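Local structure of kirola (Actinidia deliciosa, 4IGV) at residues 6-11 with 113-118; 84-89 with 98-103. The protein is a kiwifruit allergen of the ripening-related MLP family, related to PR-10 proteins, and probably binds small hydrophobic ligands within a Bet v 1-like fold. One frame throughout, in Å; residues are numbered along the deposited sequence. Where two conformers were deposited one is given.

Contact 1 of 2, residues 6-11 with 113-118; sequences KMVKQV and SVTWTF
Strands 6-11 and 113-118 run antiparallel, their axes 4.6 Å apart at closest approach. Three hydrogen-bonded pairs, M7 with F118, K9 with W116 and V11 with V114, give six backbone bonds. The straightest runs from W116 N to K9 O (2.8 Å, 176° at the hydrogen), whereas M7 N meets F118 O along a more bent line, on a lone pair of the carbonyl. The tightly packed side is the face carrying M7, V11, V114, W116 and F118. M7 is extended to its sulfur, CG anti to the backbone N, and then bends at chi3, so that SD comes 4.2 Å from F118 CD2 in an oblique Met-aromatic contact. The W116 indole has K9 O at its edge and reaches inward to helix 131-145, where T141 takes up NE1; its ring also meets that of F24 at a steep angle. K9 starts on this face, but its chain bends away from the partner strand. The other face, with V8, Q10, T115 and T117, is the more open to solvent. V8 spreads its two methyls over two threonines: CG1 lies 3.7 Å from T115 CG2, and CG2 sits 3.9 Å from T117 CG2, the two side chains lying side by side. Q10 is extended, CG anti to the backbone N, and slides across T115 with CG 3.4 Å from OG1. This carries its amide along to S113, near the start of strand 112-122, where NE2 donates to S113 OG (3.0 Å, 145°), the oxygen lying 21° out of the amide plane. One face against the long C-terminal helix and one toward solvent is characteristic of the curved antiparallel sheet of the Bet v 1 fold, here at its 4-12 edge.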
ATOM      1  N   LYS A   6      -8.950 -12.738  -0.459  1.00 24.38           N
ATOM      2  CA  LYS A   6      -8.122 -12.108   0.544  1.00 22.83           C
ATOM      3  C   LYS A   6      -6.714 -12.642   0.386  1.00 22.26           C
ATOM      4  O   LYS A   6      -6.493 -13.829   0.084  1.00 25.14           O
ATOM      5  CB  LYS A   6      -8.646 -12.440   1.954  1.00 26.78           C
ATOM      6  CG  LYS A   6      -7.832 -11.870   3.124  1.00 27.89           C
ATOM      7  CD  LYS A   6      -8.461 -12.346   4.440  1.00 36.60           C
ATOM      8  CE  LYS A   6      -7.842 -11.744   5.719  1.00 38.97           C
ATOM      9  NZ  LYS A   6      -8.682 -12.209   6.897  1.00 48.69           N
ATOM     10  N   MET A   7      -5.754 -11.769   0.631  0.50 20.26           N
ATOM     11  CA  MET A   7      -4.353 -12.155   0.584  0.50 20.16           C
ATOM     12  C   MET A   7      -3.637 -11.366   1.676  0.50 18.75           C
ATOM     13  O   MET A   7      -3.834 -10.179   1.800  0.50 17.85           O
ATOM     14  CB  MET A   7      -3.786 -11.819  -0.793  0.50 20.28           C
ATOM     15  CG  MET A   7      -2.346 -12.229  -1.015  0.50 21.66           C
ATOM     16  SD  MET A   7      -1.747 -11.805  -2.666  0.50 24.29           S
ATOM     17  CE  MET A   7      -2.852 -12.838  -3.670  0.50 28.00           C
ATOM     18  N   VAL A   8      -2.799 -12.049   2.447  1.00 19.96           N
ATOM     19  CA  VAL A   8      -2.125 -11.478   3.594  1.00 19.88           C
ATOM     20  C   VAL A   8      -0.649 -11.887   3.542  1.00 19.95           C
ATOM     21  O   VAL A   8      -0.291 -13.063   3.362  1.00 22.74           O
ATOM     22  CB  VAL A   8      -2.720 -11.976   4.923  1.00 21.77           C
ATOM     23  CG1 VAL A   8      -1.924 -11.373   6.128  1.00 23.59           C
ATOM     24  CG2 VAL A   8      -4.246 -11.711   5.026  1.00 23.25           C
ATOM     25  N   LYS A   9       0.223 -10.923   3.756  1.00 17.67           N
ATOM     26  CA  LYS A   9       1.662 -11.208   3.895  1.00 18.63           C
ATOM     27  C   LYS A   9       2.271 -10.310   4.953  1.00 16.94           C
ATOM     28  O   LYS A   9       2.099  -9.101   4.903  1.00 15.81           O
ATOM     29  CB  LYS A   9       2.437 -10.991   2.590  1.00 20.89           C
ATOM     30  CG  LYS A   9       3.898 -11.460   2.633  1.00 27.39           C
ATOM     31  CD  LYS A   9       4.010 -12.970   2.465  1.00 37.30           C
ATOM     32  CE  LYS A   9       5.319 -13.471   1.782  1.00 46.68           C
ATOM     33  NZ  LYS A   9       6.585 -13.095   2.460  1.00 49.74           N
ATOM     34  N   GLN A  10       2.982 -10.958   5.900  1.00 18.42           N
ATOM     35  CA  GLN A  10       3.678 -10.276   6.985  1.00 18.98           C
ATOM     36  C   GLN A  10       5.147 -10.415   6.760  1.00 20.19           C
ATOM     37  O   GLN A  10       5.640 -11.516   6.578  1.00 23.78           O
ATOM     38  CB  GLN A  10       3.332 -10.878   8.326  1.00 21.50           C
ATOM     39  CG  GLN A  10       3.990 -10.173   9.522  1.00 22.64           C
ATOM     40  CD  GLN A  10       3.496 -10.681  10.865  1.00 32.44           C
ATOM     41  OE1 GLN A  10       3.109 -11.849  11.015  1.00 40.69           O
ATOM     42  NE2 GLN A  10       3.469  -9.787  11.851  1.00 38.69           N
ATOM     43  N   VAL A  11       5.840  -9.292   6.824  1.00 19.65           N
ATOM     44  CA  VAL A  11       7.259  -9.373   6.825  1.00 22.58           C
ATOM     45  C   VAL A  11       7.890  -8.609   7.958  1.00 19.29           C
ATOM     46  O   VAL A  11       7.440  -7.509   8.343  1.00 18.55           O
ATOM     47  CB  VAL A  11       7.868  -8.930   5.515  1.00 26.04           C
ATOM     48  CG1 VAL A  11       7.572  -9.941   4.414  1.00 29.73           C
ATOM     49  CG2 VAL A  11       7.372  -7.553   5.209  1.00 21.31           C
ATOM     50  N   SER A 113       7.267  -5.453  12.396  1.00 17.80           N
ATOM     51  CA  SER A 113       6.806  -6.080  11.183  1.00 17.86           C
ATOM     52  C   SER A 113       5.733  -5.268  10.507  1.00 16.38           C
ATOM     53  O   SER A 113       5.086  -4.409  11.130  1.00 16.55           O
ATOM     54  CB  SER A 113       6.311  -7.472  11.440  1.00 20.48           C
ATOM     55  OG  SER A 113       5.164  -7.406  12.254  1.00 22.35           O
ATOM     56  N   VAL A 114       5.528  -5.539   9.230  1.00 15.29           N
ATOM     57  CA  VAL A 114       4.494  -4.906   8.407  1.00 14.42           C
ATOM     58  C   VAL A 114       3.627  -5.987   7.812  1.00 15.84           C
ATOM     59  O   VAL A 114       4.168  -6.951   7.211  1.00 17.56           O
ATOM     60  CB  VAL A 114       5.172  -4.045   7.302  1.00 15.71           C
ATOM     61  CG1 VAL A 114       4.087  -3.366   6.425  1.00 18.50           C
ATOM     62  CG2 VAL A 114       6.137  -3.018   7.906  1.00 17.10           C
ATOM     63  N   THR A 115       2.324  -5.877   8.003  1.00 14.87           N
ATOM     64  CA  THR A 115       1.419  -6.807   7.416  1.00 14.70           C
ATOM     65  C   THR A 115       0.611  -6.107   6.347  1.00 13.82           C
ATOM     66  O   THR A 115      -0.018  -5.067   6.603  1.00 14.30           O
ATOM     67  CB  THR A 115       0.469  -7.367   8.481  1.00 15.71           C
ATOM     68  OG1 THR A 115       1.253  -8.081   9.436  1.00 17.81           O
ATOM     69  CG2 THR A 115      -0.497  -8.404   7.837  1.00 17.55           C
ATOM     70  N   TRP A 116       0.614  -6.701   5.165  1.00 12.37           N
ATOM     71  CA  TRP A 116      -0.164  -6.216   4.013  1.00 13.09           C
ATOM     72  C   TRP A 116      -1.363  -7.161   3.831  1.00 13.06           C
ATOM     73  O   TRP A 116      -1.175  -8.394   3.760  1.00 14.02           O
ATOM     74  CB  TRP A 116       0.730  -6.282   2.758  1.00 14.07           C
ATOM     75  CG  TRP A 116       1.809  -5.272   2.742  1.00 12.16           C
ATOM     76  CD1 TRP A 116       3.072  -5.450   3.174  1.00 14.58           C
ATOM     77  CD2 TRP A 116       1.758  -3.960   2.165  1.00 12.63           C
ATOM     78  NE1 TRP A 116       3.804  -4.287   3.004  1.00 14.85           N
ATOM     79  CE2 TRP A 116       3.024  -3.391   2.323  1.00 13.91           C
ATOM     80  CE3 TRP A 116       0.800  -3.269   1.461  1.00 14.36           C
ATOM     81  CZ2 TRP A 116       3.325  -2.114   1.878  1.00 14.89           C
ATOM     82  CZ3 TRP A 116       1.080  -1.996   1.021  1.00 16.70           C
ATOM     83  CH2 TRP A 116       2.362  -1.446   1.182  1.00 15.58           C
ATOM     84  N   THR A 117      -2.560  -6.611   3.794  1.00 13.41           N
ATOM     85  CA  THR A 117      -3.750  -7.368   3.569  1.00 14.25           C
ATOM     86  C   THR A 117      -4.499  -6.790   2.393  1.00 14.27           C
ATOM     87  O   THR A 117      -4.775  -5.584   2.375  1.00 14.39           O
ATOM     88  CB  THR A 117      -4.650  -7.411   4.832  1.00 15.48           C
ATOM     89  OG1 THR A 117      -3.968  -7.944   5.933  1.00 16.34           O
ATOM     90  CG2 THR A 117      -5.931  -8.250   4.583  1.00 18.04           C
ATOM     91  N   PHE A 118      -4.881  -7.626   1.440  1.00 14.39           N
ATOM     92  CA  PHE A 118      -5.753  -7.245   0.345  1.00 14.77           C
ATOM     93  C   PHE A 118      -7.097  -7.908   0.527  1.00 15.81           C
ATOM     94  O   PHE A 118      -7.165  -9.090   0.823  1.00 16.33           O
ATOM     95  CB  PHE A 118      -5.240  -7.711  -1.009  1.00 14.08           C
ATOM     96  CG  PHE A 118      -3.878  -7.214  -1.422  1.00 14.76           C
ATOM     97  CD1 PHE A 118      -3.238  -6.132  -0.861  1.00 14.22           C
ATOM     98  CD2 PHE A 118      -3.251  -7.843  -2.504  1.00 15.96           C
ATOM     99  CE1 PHE A 118      -2.002  -5.719  -1.334  1.00 13.99           C
ATOM    100  CE2 PHE A 118      -1.993  -7.427  -2.969  1.00 17.23           C
ATOM    101  CZ  PHE A 118      -1.419  -6.355  -2.406  1.00 14.33           C
TER

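Contact 2 of 2, residues 84-89 with 98-103; sequences TFKIVE and TFIIIV
F85 and I101 point to one face of this antiparallel pair, T84, K86, I100 and I102 to the other, while I87 leans toward the partner strand. F85 chi2 near perpendicular (-86°) sets the ring edge toward the partner strand: CE2 lies 4.0 Å from V103 CG2, and I101 O sits near the ring plane. I87 and F99 run alongside each other, with I87 CD1 3.8 Å from F99 CD2, approaching obliquely. The same methyl meets I101 CD1, so one isoleucine tip packs against both. F99 sets its ring edge-to-face with those of Y96 and F118. The strands form the hairpin 82-88/96-107 in the middle of the Bet v 1-like sheet, and this aromatic and aliphatic face turns to the interior of the fold. On the other face T84 CG2 is pressed to 3.2 Å from I100 CG2, closer than two methyl carbons normally come, while T84 OG1 runs alongside I102. I100 bends at chi2 (-54°), bringing CD1 3.5 Å from K86 CB; beyond it the lysine extends away. F85 and I101 exchange two backbone hydrogen bonds, F85 N to I101 O being almost straight (177°). I87 N donates to F99 O, but the return link is opened by a water, which donates to I87 O (2.7 Å) and accepts from F99 N. Past it lies a classic beta bulge at V88 and E89, opposite K70.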
ATOM      1  N   THR A  84      -6.041   1.915   5.949  1.00 10.71           N
ATOM      2  CA  THR A  84      -6.773   1.203   4.924  1.00 12.09           C
ATOM      3  C   THR A  84      -7.039   2.115   3.722  1.00 11.92           C
ATOM      4  O   THR A  84      -7.627   3.189   3.858  1.00 12.79           O
ATOM      5  CB  THR A  84      -8.116   0.680   5.430  1.00 12.56           C
ATOM      6  OG1 THR A  84      -7.890  -0.175   6.563  1.00 14.75           O
ATOM      7  CG2 THR A  84      -8.884  -0.077   4.359  1.00 15.02           C
ATOM      8  N   PHE A  85      -6.582   1.652   2.561  1.00 12.35           N
ATOM      9  CA  PHE A  85      -6.733   2.344   1.279  1.00 12.42           C
ATOM     10  C   PHE A  85      -7.751   1.610   0.416  1.00 12.84           C
ATOM     11  O   PHE A  85      -7.699   0.384   0.264  1.00 14.19           O
ATOM     12  CB  PHE A  85      -5.423   2.321   0.545  1.00 12.44           C
ATOM     13  CG  PHE A  85      -4.293   3.020   1.252  1.00 12.51           C
ATOM     14  CD1 PHE A  85      -4.088   4.380   1.109  1.00 13.72           C
ATOM     15  CD2 PHE A  85      -3.444   2.311   2.052  1.00 15.22           C
ATOM     16  CE1 PHE A  85      -3.016   5.025   1.803  1.00 15.51           C
ATOM     17  CE2 PHE A  85      -2.371   2.932   2.740  1.00 16.01           C
ATOM     18  CZ  PHE A  85      -2.173   4.288   2.612  1.00 15.40           C
ATOM     19  N   LYS A  86      -8.761   2.328  -0.065  1.00 13.16           N
ATOM     20  CA  LYS A  86      -9.739   1.790  -1.011  1.00 13.49           C
ATOM     21  C   LYS A  86      -9.389   2.302  -2.410  1.00 14.19           C
ATOM     22  O   LYS A  86      -9.366   3.500  -2.604  1.00 14.85           O
ATOM     23  CB  LYS A  86     -11.176   2.191  -0.645  1.00 15.11           C
ATOM     24  CG  LYS A  86     -12.193   1.808  -1.700  1.00 18.52           C
ATOM     25  CD  LYS A  86     -13.589   2.264  -1.265  1.00 25.89           C
ATOM     26  CE  LYS A  86     -14.571   2.091  -2.353  1.00 32.29           C
ATOM     27  NZ  LYS A  86     -15.838   2.681  -1.831  1.00 35.97           N
ATOM     28  N   ILE A  87      -9.184   1.420  -3.367  1.00 14.63           N
ATOM     29  CA  ILE A  87      -8.917   1.821  -4.741  1.00 15.87           C
ATOM     30  C   ILE A  87     -10.219   2.148  -5.415  1.00 17.41           C
ATOM     31  O   ILE A  87     -11.144   1.329  -5.407  1.00 20.31           O
ATOM     32  CB  ILE A  87      -8.130   0.737  -5.541  1.00 17.17           C
ATOM     33  CG1 ILE A  87      -6.860   0.325  -4.787  1.00 19.01           C
ATOM     34  CG2 ILE A  87      -7.866   1.268  -7.000  1.00 20.77           C
ATOM     35  CD1 ILE A  87      -6.087  -0.857  -5.394  1.00 24.17           C
ATOM     36  N   VAL A  88     -10.342   3.349  -5.960  1.00 17.09           N
ATOM     37  CA  VAL A  88     -11.624   3.780  -6.548  1.00 18.58           C
ATOM     38  C   VAL A  88     -11.550   3.942  -8.028  1.00 18.79           C
ATOM     39  O   VAL A  88     -12.572   3.763  -8.721  1.00 21.68           O
ATOM     40  CB  VAL A  88     -12.196   5.016  -5.881  1.00 20.17           C
ATOM     41  CG1 VAL A  88     -12.492   4.678  -4.370  1.00 21.14           C
ATOM     42  CG2 VAL A  88     -11.368   6.238  -6.014  1.00 20.46           C
ATOM     43  N   GLU A  89     -10.378   4.241  -8.558  1.00 17.76           N
ATOM     44  CA  GLU A  89     -10.161   4.299 -10.000  1.00 19.32           C
ATOM     45  C   GLU A  89      -8.781   3.805 -10.344  1.00 18.87           C
ATOM     46  O   GLU A  89      -7.881   3.875  -9.514  1.00 18.12           O
ATOM     47  CB  GLU A  89     -10.273   5.744 -10.523  1.00 21.47           C
ATOM     48  CG  GLU A  89     -11.568   6.429 -10.316  1.00 27.48           C
ATOM     49  CD  GLU A  89     -11.630   7.824 -10.973  1.00 33.11           C
ATOM     50  OE1 GLU A  89     -10.561   8.411 -11.294  1.00 37.68           O
ATOM     51  OE2 GLU A  89     -12.760   8.331 -11.172  1.00 43.21           O
ATOM     52  N   THR A  98     -13.903  -4.343  -6.633  1.00 21.06           N
ATOM     53  CA  THR A  98     -13.472  -3.671  -5.435  1.00 19.62           C
ATOM     54  C   THR A  98     -12.104  -4.162  -4.998  1.00 17.71           C
ATOM     55  O   THR A  98     -11.738  -5.300  -5.242  1.00 19.99           O
ATOM     56  CB  THR A  98     -14.434  -3.870  -4.249  1.00 21.85           C
ATOM     57  OG1 THR A  98     -14.454  -5.222  -3.824  1.00 26.65           O
ATOM     58  CG2 THR A  98     -15.865  -3.492  -4.609  1.00 23.61           C
ATOM     59  N   PHE A  99     -11.344  -3.271  -4.358  1.00 17.18           N
ATOM     60  CA  PHE A  99     -10.002  -3.579  -3.909  1.00 16.13           C
ATOM     61  C   PHE A  99      -9.631  -2.671  -2.752  1.00 16.53           C
ATOM     62  O   PHE A  99      -9.662  -1.459  -2.886  1.00 17.21           O
ATOM     63  CB  PHE A  99      -8.999  -3.428  -5.055  1.00 16.46           C
ATOM     64  CG  PHE A  99      -7.799  -4.356  -4.960  1.00 15.65           C
ATOM     65  CD1 PHE A  99      -7.629  -5.354  -5.833  1.00 16.88           C
ATOM     66  CD2 PHE A  99      -6.852  -4.229  -3.932  1.00 17.04           C
ATOM     67  CE1 PHE A  99      -6.552  -6.212  -5.742  1.00 17.48           C
ATOM     68  CE2 PHE A  99      -5.799  -5.101  -3.859  1.00 16.97           C
ATOM     69  CZ  PHE A  99      -5.660  -6.056  -4.754  1.00 15.90           C
ATOM     70  N   ILE A 100      -9.292  -3.293  -1.626  1.00 16.34           N
ATOM     71  CA  ILE A 100      -8.883  -2.603  -0.411  1.00 16.49           C
ATOM     72  C   ILE A 100      -7.515  -3.142   0.002  1.00 14.74           C
ATOM     73  O   ILE A 100      -7.248  -4.327  -0.098  1.00 14.59           O
ATOM     74  CB  ILE A 100      -9.858  -2.897   0.749  1.00 18.57           C
ATOM     75  CG1 ILE A 100     -11.294  -2.494   0.357  1.00 24.90           C
ATOM     76  CG2 ILE A 100      -9.406  -2.192   1.954  1.00 24.72           C
ATOM     77  CD1 ILE A 100     -11.397  -1.255  -0.043  1.00 25.84           C
ATOM     78  N   ILE A 101      -6.631  -2.241   0.411  1.00 14.15           N
ATOM     79  CA  ILE A 101      -5.308  -2.599   0.885  1.00 13.33           C
ATOM     80  C   ILE A 101      -5.146  -2.046   2.288  1.00 13.10           C
ATOM     81  O   ILE A 101      -5.325  -0.873   2.533  1.00 13.70           O
ATOM     82  CB  ILE A 101      -4.201  -1.992   0.002  1.00 14.04           C
ATOM     83  CG1 ILE A 101      -4.313  -2.582  -1.415  1.00 15.53           C
ATOM     84  CG2 ILE A 101      -2.774  -2.272   0.592  1.00 14.41           C
ATOM     85  CD1 ILE A 101      -3.297  -1.983  -2.414  1.00 17.95           C
ATOM     86  N   ILE A 102      -4.844  -2.921   3.220  1.00 12.56           N
ATOM     87  CA  ILE A 102      -4.595  -2.554   4.622  1.00 13.26           C
ATOM     88  C   ILE A 102      -3.140  -2.745   4.917  1.00 13.53           C
ATOM     89  O   ILE A 102      -2.568  -3.820   4.635  1.00 14.11           O
ATOM     90  CB  ILE A 102      -5.420  -3.412   5.591  1.00 13.63           C
ATOM     91  CG1 ILE A 102      -6.883  -3.460   5.219  1.00 16.73           C
ATOM     92  CG2 ILE A 102      -5.246  -2.887   7.009  1.00 15.56           C
ATOM     93  CD1 ILE A 102      -7.652  -4.530   6.053  1.00 19.38           C
ATOM     94  N   VAL A 103      -2.509  -1.711   5.443  0.50 12.30           N
ATOM     95  CA  VAL A 103      -1.108  -1.767   5.902  0.50 12.25           C
ATOM     96  C   VAL A 103      -1.160  -1.632   7.423  0.50 12.20           C
ATOM     97  O   VAL A 103      -1.739  -0.711   7.946  0.50 12.33           O
ATOM     98  CB  VAL A 103      -0.238  -0.603   5.348  0.50 12.73           C
ATOM     99  CG1 VAL A 103       1.247  -0.908   5.650  0.50 11.73           C
ATOM    100  CG2 VAL A 103      -0.450  -0.380   3.871  0.50 15.64           C
TER
HETATM  101  O   HOH W   1     -12.647  -0.617  -4.273  1.00 19.33           O

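How the contacts relate
From the N terminus, strand 4-12 enters contact 1 at once but finds its partner only after about a hundred residues, so contact 1 closes a long loop holding two short helices and most of the sheet. Contact 2 is nested within that loop and closes a short hairpin between strands 82-88 and 96-107. The chain then passes from strand 96-107 directly into 112-122, its neighbour in the sheet, so the two contacts adjoin: T117 O probably accepts a hydrogen bond from I102 N, and W116 packs on V103. Together they tie the N-terminal edge strand to the middle of the sheet, before the chain ends in helix 131-145.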